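Spermidine synthase (Corynebacterium glutamicum ATCC 13032, PDB 3GJY) probably transfers an aminopropyl group from decarboxylated S-adenosylmethionine to putrescine, making spermidine in polyamine biosynthesis. Local coordinates at residues Leu91-Leu96 with Arg160-Arg165; Asn116-Leu121 with Pro139-Arg144. One frame throughout, in Å; residues are numbered along the deposited sequence.

Interaction 1. Residues Leu91-Leu96 with Arg160-Arg165; sequences LRITHL and RDVIIR
R92 and D161 close the N-terminal end of this parallel strand pair with a side-on, two-pronged salt bridge. NE of R92 meets D161 OD2 at 3.0 Å and NH2 of R92 meets D161 OD1 at 2.9 Å, both almost straight. The carboxylate oxygens lie in the guanidinium plane, but the two planes are turned 47° apart, and the nitrogens therefore reach the carboxylate from above its own plane. OD2 carries a second bond, taking the backbone N of R92 on its anti lone pair (2.8 Å). The bend of the R92 chain at chi3 (-61°) brings NE back towards the acid, while the backbone N of R160 sits over the centre of one guanidinium face; NH1 turns to the carbonyl of A158. R92 O accepts from both D161 N and V162 N, where the chain turns a corner.

One residue before D161, R160 has CG between its backbone N and carbonyl carbon (chi1 54°); the chain bends again at chi2 and chi3, and NH2 bonds T94 OG1 at 2.8 Å. T94, H95 and L96 pair in parallel with I163, I164 and R165. On the face of I93 and H95, I164 CD1 lies 3.9 Å from I93 CG2 and also touches H95 CE1, and F107 of helix 102-110 packs against I93 and I164. On the other face, L96 CD1 meets I163 CG2 at 3.8 Å.

These are adjacent inner strands of a Rossmann-like sheet, consistent with the AdoMet methyltransferase-like family. Shared acceptors and paired charges fix the entry; beyond it regular sheet bonds satisfy the buried backbone, with mostly aliphatic side chains on both faces.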
loop_
_atom_site.group_PDB
_atom_site.type_symbol
_atom_site.label_atom_id
_atom_site.label_comp_id
_atom_site.label_asym_id
_atom_site.label_seq_id
_atom_site.Cartn_x
_atom_site.Cartn_y
_atom_site.Cartn_z
ATOM N N LEU A 91 -3.538 -9.726 14.453
ATOM C CA LEU A 91 -3.661 -9.014 13.193
ATOM C C LEU A 91 -3.067 -9.787 12.016
ATOM O O LEU A 91 -1.940 -10.295 12.112
ATOM C CB LEU A 91 -2.964 -7.647 13.371
ATOM C CG LEU A 91 -3.375 -6.608 12.332
ATOM C CD1 LEU A 91 -4.796 -6.158 12.585
ATOM C CD2 LEU A 91 -2.421 -5.417 12.437
ATOM N N ARG A 92 -3.795 -9.807 10.895
ATOM C CA ARG A 92 -3.364 -10.454 9.635
ATOM C C ARG A 92 -3.384 -9.364 8.577
ATOM O O ARG A 92 -4.445 -8.832 8.235
ATOM C CB ARG A 92 -4.302 -11.591 9.225
ATOM C CG ARG A 92 -4.432 -12.655 10.265
ATOM C CD ARG A 92 -5.738 -13.453 10.101
ATOM N NE ARG A 92 -6.894 -12.578 10.252
ATOM C CZ ARG A 92 -8.155 -12.949 10.031
ATOM N NH1 ARG A 92 -8.403 -14.193 9.622
ATOM N NH2 ARG A 92 -9.145 -12.052 10.150
ATOM N N ILE A 93 -2.199 -9.007 8.061
ATOM C CA ILE A 93 -2.090 -7.984 7.025
ATOM C C ILE A 93 -1.598 -8.626 5.720
ATOM O O ILE A 93 -0.523 -9.259 5.733
ATOM C CB ILE A 93 -1.135 -6.835 7.420
ATOM C CG1 ILE A 93 -1.483 -6.256 8.802
ATOM C CG2 ILE A 93 -1.132 -5.752 6.285
ATOM C CD1 ILE A 93 -0.534 -5.161 9.244
ATOM N N THR A 94 -2.359 -8.453 4.631
ATOM C CA THR A 94 -1.936 -8.907 3.299
ATOM C C THR A 94 -1.431 -7.734 2.515
ATOM O O THR A 94 -2.139 -6.705 2.412
ATOM C CB THR A 94 -3.131 -9.549 2.539
ATOM O OG1 THR A 94 -3.478 -10.726 3.241
ATOM C CG2 THR A 94 -2.795 -9.898 1.068
ATOM N N HIS A 95 -0.222 -7.889 1.969
ATOM C CA HIS A 95 0.425 -6.873 1.158
ATOM C C HIS A 95 0.414 -7.341 -0.277
ATOM O O HIS A 95 1.097 -8.328 -0.617
ATOM C CB HIS A 95 1.878 -6.661 1.632
ATOM C CG HIS A 95 1.981 -6.237 3.047
ATOM N ND1 HIS A 95 2.270 -4.938 3.416
ATOM C CD2 HIS A 95 1.881 -6.955 4.197
ATOM C CE1 HIS A 95 2.323 -4.875 4.737
ATOM N NE2 HIS A 95 2.073 -6.080 5.238
ATOM N N LEU A 96 -0.421 -6.692 -1.082
ATOM C CA LEU A 96 -0.462 -7.025 -2.523
ATOM C C LEU A 96 0.582 -6.149 -3.214
ATOM O O LEU A 96 0.369 -4.943 -3.459
ATOM C CB LEU A 96 -1.873 -6.808 -3.098
ATOM C CG LEU A 96 -2.968 -7.668 -2.471
ATOM C CD1 LEU A 96 -4.327 -7.259 -3.005
ATOM C CD2 LEU A 96 -2.727 -9.190 -2.601
ATOM N N ARG A 160 -8.361 -12.150 6.406
ATOM C CA ARG A 160 -7.320 -11.124 6.727
ATOM C C ARG A 160 -7.991 -9.885 7.307
ATOM O O ARG A 160 -9.171 -9.660 7.038
ATOM C CB ARG A 160 -6.481 -10.774 5.468
ATOM C CG ARG A 160 -7.334 -10.340 4.276
ATOM C CD ARG A 160 -6.886 -10.962 2.973
ATOM N NE ARG A 160 -7.066 -12.392 2.908
ATOM C CZ ARG A 160 -6.144 -13.317 2.585
ATOM N NH1 ARG A 160 -6.535 -14.569 2.522
ATOM N NH2 ARG A 160 -4.862 -13.050 2.367
ATOM N N ASP A 161 -7.228 -9.056 8.030
ATOM C CA ASP A 161 -7.804 -7.879 8.686
ATOM C C ASP A 161 -7.533 -6.605 7.952
ATOM O O ASP A 161 -8.319 -5.655 8.056
ATOM C CB ASP A 161 -7.240 -7.782 10.098
ATOM C CG ASP A 161 -7.534 -9.035 10.863
ATOM O OD1 ASP A 161 -8.720 -9.322 11.128
ATOM O OD2 ASP A 161 -6.605 -9.785 11.160
ATOM N N VAL A 162 -6.424 -6.579 7.197
ATOM C CA VAL A 162 -6.003 -5.394 6.462
ATOM C C VAL A 162 -5.427 -5.881 5.152
ATOM O O VAL A 162 -4.676 -6.840 5.145
ATOM C CB VAL A 162 -4.888 -4.596 7.246
ATOM C CG1 VAL A 162 -4.505 -3.367 6.464
ATOM C CG2 VAL A 162 -5.337 -4.235 8.675
ATOM N N ILE A 163 -5.737 -5.174 4.074
ATOM C CA ILE A 163 -5.069 -5.369 2.785
ATOM C C ILE A 163 -4.411 -4.043 2.402
ATOM O O ILE A 163 -5.067 -3.016 2.398
ATOM C CB ILE A 163 -6.096 -5.764 1.686
ATOM C CG1 ILE A 163 -6.714 -7.141 1.976
ATOM C CG2 ILE A 163 -5.501 -5.728 0.266
ATOM C CD1 ILE A 163 -8.019 -7.383 1.222
ATOM N N ILE A 164 -3.115 -4.094 2.080
ATOM C CA ILE A 164 -2.352 -2.959 1.573
ATOM C C ILE A 164 -1.986 -3.282 0.126
ATOM O O ILE A 164 -1.299 -4.268 -0.128
ATOM C CB ILE A 164 -1.082 -2.696 2.421
ATOM C CG1 ILE A 164 -1.486 -2.453 3.901
ATOM C CG2 ILE A 164 -0.302 -1.503 1.836
ATOM C CD1 ILE A 164 -0.384 -2.233 4.858
ATOM N N ARG A 165 -2.447 -2.456 -0.811
ATOM C CA ARG A 165 -2.106 -2.629 -2.227
ATOM C C ARG A 165 -1.002 -1.639 -2.576
ATOM O O ARG A 165 -1.184 -0.405 -2.461
ATOM C CB ARG A 165 -3.290 -2.350 -3.160
ATOM C CG ARG A 165 -3.025 -2.845 -4.552
ATOM C CD ARG A 165 -3.916 -2.157 -5.586
ATOM N NE ARG A 165 -3.559 -0.757 -5.738
ATOM C CZ ARG A 165 -4.376 0.148 -6.273
ATOM N NH1 ARG A 165 -5.588 -0.187 -6.685
ATOM N NH2 ARG A 165 -3.977 1.406 -6.357
#

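Interaction 2. Residues Asn116-Leu121 with Pro139-Arg144; sequences NTVVEL and PRVKIR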
loop_
_atom_site.group_PDB
_atom_site.type_symbol
_atom_site.label_atom_id
_atom_site.label_comp_id
_atom_site.label_asym_id
_atom_site.label_seq_id
_atom_site.Cartn_x
_atom_site.Cartn_y
_atom_site.Cartn_z
ATOM N N ASN A 116 2.254 -10.807 8.568
ATOM C CA ASN A 116 2.241 -10.023 7.313
ATOM C C ASN A 116 2.578 -10.945 6.164
ATOM O O ASN A 116 3.627 -11.588 6.192
ATOM C CB ASN A 116 3.293 -8.904 7.372
ATOM C CG ASN A 116 2.935 -7.841 8.398
ATOM O OD1 ASN A 116 2.318 -6.803 8.052
ATOM N ND2 ASN A 116 3.230 -8.113 9.664
ATOM N N THR A 117 1.678 -11.050 5.198
ATOM C CA THR A 117 1.926 -11.878 4.014
ATOM C C THR A 117 2.093 -10.962 2.818
ATOM O O THR A 117 1.204 -10.153 2.554
ATOM C CB THR A 117 0.775 -12.855 3.784
ATOM O OG1 THR A 117 0.663 -13.692 4.939
ATOM C CG2 THR A 117 1.006 -13.705 2.567
ATOM N N VAL A 118 3.221 -11.076 2.127
ATOM C CA VAL A 118 3.507 -10.243 0.963
ATOM C C VAL A 118 3.384 -11.120 -0.274
ATOM O O VAL A 118 4.050 -12.138 -0.369
ATOM C CB VAL A 118 4.943 -9.611 1.040
ATOM C CG1 VAL A 118 5.179 -8.695 -0.176
ATOM C CG2 VAL A 118 5.129 -8.828 2.360
ATOM N N VAL A 119 2.559 -10.698 -1.217
ATOM C CA VAL A 119 2.415 -11.376 -2.503
ATOM C C VAL A 119 3.255 -10.603 -3.502
ATOM O O VAL A 119 2.947 -9.434 -3.846
ATOM C CB VAL A 119 0.955 -11.451 -2.982
ATOM C CG1 VAL A 119 0.877 -12.222 -4.330
ATOM C CG2 VAL A 119 0.060 -12.061 -1.897
ATOM N N GLU A 120 4.348 -11.234 -3.925
ATOM C CA GLU A 120 5.337 -10.577 -4.798
ATOM C C GLU A 120 5.442 -11.360 -6.108
ATOM O O GLU A 120 5.655 -12.581 -6.089
ATOM C CB GLU A 120 6.699 -10.564 -4.069
ATOM C CG GLU A 120 7.881 -10.191 -4.977
ATOM C CD GLU A 120 7.644 -8.865 -5.687
ATOM O OE1 GLU A 120 7.103 -7.914 -5.067
ATOM O OE2 GLU A 120 7.990 -8.763 -6.863
ATOM N N LEU A 121 5.395 -10.643 -7.229
ATOM C CA LEU A 121 5.489 -11.234 -8.561
ATOM C C LEU A 121 6.864 -11.876 -8.871
ATOM O O LEU A 121 6.951 -12.935 -9.517
ATOM C CB LEU A 121 5.182 -10.121 -9.576
ATOM C CG LEU A 121 5.220 -10.508 -11.056
ATOM C CD1 LEU A 121 4.095 -11.493 -11.392
ATOM C CD2 LEU A 121 5.194 -9.243 -11.922
ATOM N N PRO A 139 5.987 -16.616 10.361
ATOM C CA PRO A 139 4.909 -15.928 9.645
ATOM C C PRO A 139 4.846 -14.412 9.921
ATOM O O PRO A 139 3.929 -13.745 9.415
ATOM C CB PRO A 139 3.657 -16.618 10.199
ATOM C CG PRO A 139 4.027 -16.886 11.643
ATOM C CD PRO A 139 5.471 -17.325 11.557
ATOM N N ARG A 140 5.788 -13.849 10.673
ATOM C CA ARG A 140 5.739 -12.381 10.934
ATOM C C ARG A 140 5.806 -11.639 9.617
ATOM O O ARG A 140 5.041 -10.707 9.394
ATOM C CB ARG A 140 6.832 -11.939 11.910
ATOM C CG ARG A 140 6.576 -12.488 13.307
ATOM C CD ARG A 140 7.673 -12.032 14.240
ATOM N NE ARG A 140 7.610 -10.593 14.394
ATOM C CZ ARG A 140 8.632 -9.814 14.758
ATOM N NH1 ARG A 140 8.450 -8.500 14.861
ATOM N NH2 ARG A 140 9.842 -10.333 15.016
ATOM N N VAL A 141 6.737 -12.040 8.764
ATOM C CA VAL A 141 6.719 -11.667 7.337
ATOM C C VAL A 141 6.865 -12.955 6.545
ATOM O O VAL A 141 7.837 -13.676 6.721
ATOM C CB VAL A 141 7.818 -10.649 6.924
ATOM C CG1 VAL A 141 7.784 -10.433 5.374
ATOM C CG2 VAL A 141 7.582 -9.303 7.650
ATOM N N LYS A 142 5.863 -13.252 5.721
ATOM C CA LYS A 142 5.825 -14.454 4.859
ATOM C C LYS A 142 5.660 -14.007 3.432
ATOM O O LYS A 142 4.799 -13.157 3.179
ATOM C CB LYS A 142 4.669 -15.361 5.263
ATOM C CG LYS A 142 4.509 -16.665 4.461
ATOM C CD LYS A 142 3.279 -17.434 5.078
ATOM C CE LYS A 142 3.057 -18.800 4.486
ATOM N NZ LYS A 142 1.867 -19.465 5.142
ATOM N N ILE A 143 6.493 -14.495 2.523
ATOM C CA ILE A 143 6.423 -14.067 1.101
ATOM C C ILE A 143 5.814 -15.176 0.263
ATOM O O ILE A 143 6.237 -16.340 0.355
ATOM C CB ILE A 143 7.815 -13.678 0.541
ATOM C CG1 ILE A 143 8.510 -12.648 1.474
ATOM C CG2 ILE A 143 7.696 -13.192 -0.894
ATOM C CD1 ILE A 143 9.986 -12.492 1.213
ATOM N N ARG A 144 4.802 -14.823 -0.518
ATOM C CA ARG A 144 4.236 -15.739 -1.505
ATOM C C ARG A 144 4.574 -15.168 -2.875
ATOM O O ARG A 144 4.202 -14.019 -3.162
ATOM C CB ARG A 144 2.709 -15.831 -1.302
ATOM C CG ARG A 144 2.027 -16.718 -2.281
ATOM C CD ARG A 144 0.560 -16.871 -1.976
ATOM N NE ARG A 144 -0.061 -17.605 -3.062
ATOM C CZ ARG A 144 -1.323 -18.021 -3.025
ATOM N NH1 ARG A 144 -2.056 -17.776 -1.959
ATOM N NH2 ARG A 144 -1.819 -18.667 -4.057
HETATM O O HOH W 1 2.088 -14.586 7.458
#
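R140 O is gripped twice by N116. The backbone N of N116 approaches it from above the carbonyl plane at 2.9 Å, and ND2 of N116 comes in at 3.2 Å, close to the C=O direction and with the acceptor near the plane of the amide. CG of N116 stands beside its own backbone N (chi1 -68°), which lets the amide reach the same oxygen as the main chain. The other end of that amide, OD1, is held by H95 NE2, and ND2 also bonds S114 OG, so the flat group is fixed in its rotation.

From here the strands run parallel: K142 N bonds N116 O, V118 N bonds K142 O, R144 N bonds V118 O at 2.8 Å, and E120 N closes on R144 O. A water donates to P139 O, and the water oxygen lies 3.0 Å from T117 OG1, to which it is also hydrogen-bonded. Side-chain packing is thin, with V118 CG2 4.3 Å from V141 CG1. K142 and R144 extend outward from the sheet, R144 reaching D146 in a salt bridge.

These are the two strands of a beta-alpha-beta unit, connected in the chain by helix 123-132. Their cohesion rests mainly on backbone bonds, with the asparagine amide securing the start of the edge strand.

In the fold
Both interactions belong to one mixed sheet, in which strands 92-96 and 115-120 are neighbours, and their centres lie 10 Å apart. Interaction 1 is largely buried, its paired charges lying at the partly exposed end, with strand 160-165 on one flank of 92-96; interaction 2 adds the outermost strand 141-145 and is partly open to solvent. Backbone bonds of H95 with T117 and V119 join them across the sheet. Their chemistry follows their place: paired charges and aliphatic packing on both faces in interaction 1, backbone pairing, an asparagine amide, a water and outward-reaching basic chains in interaction 2.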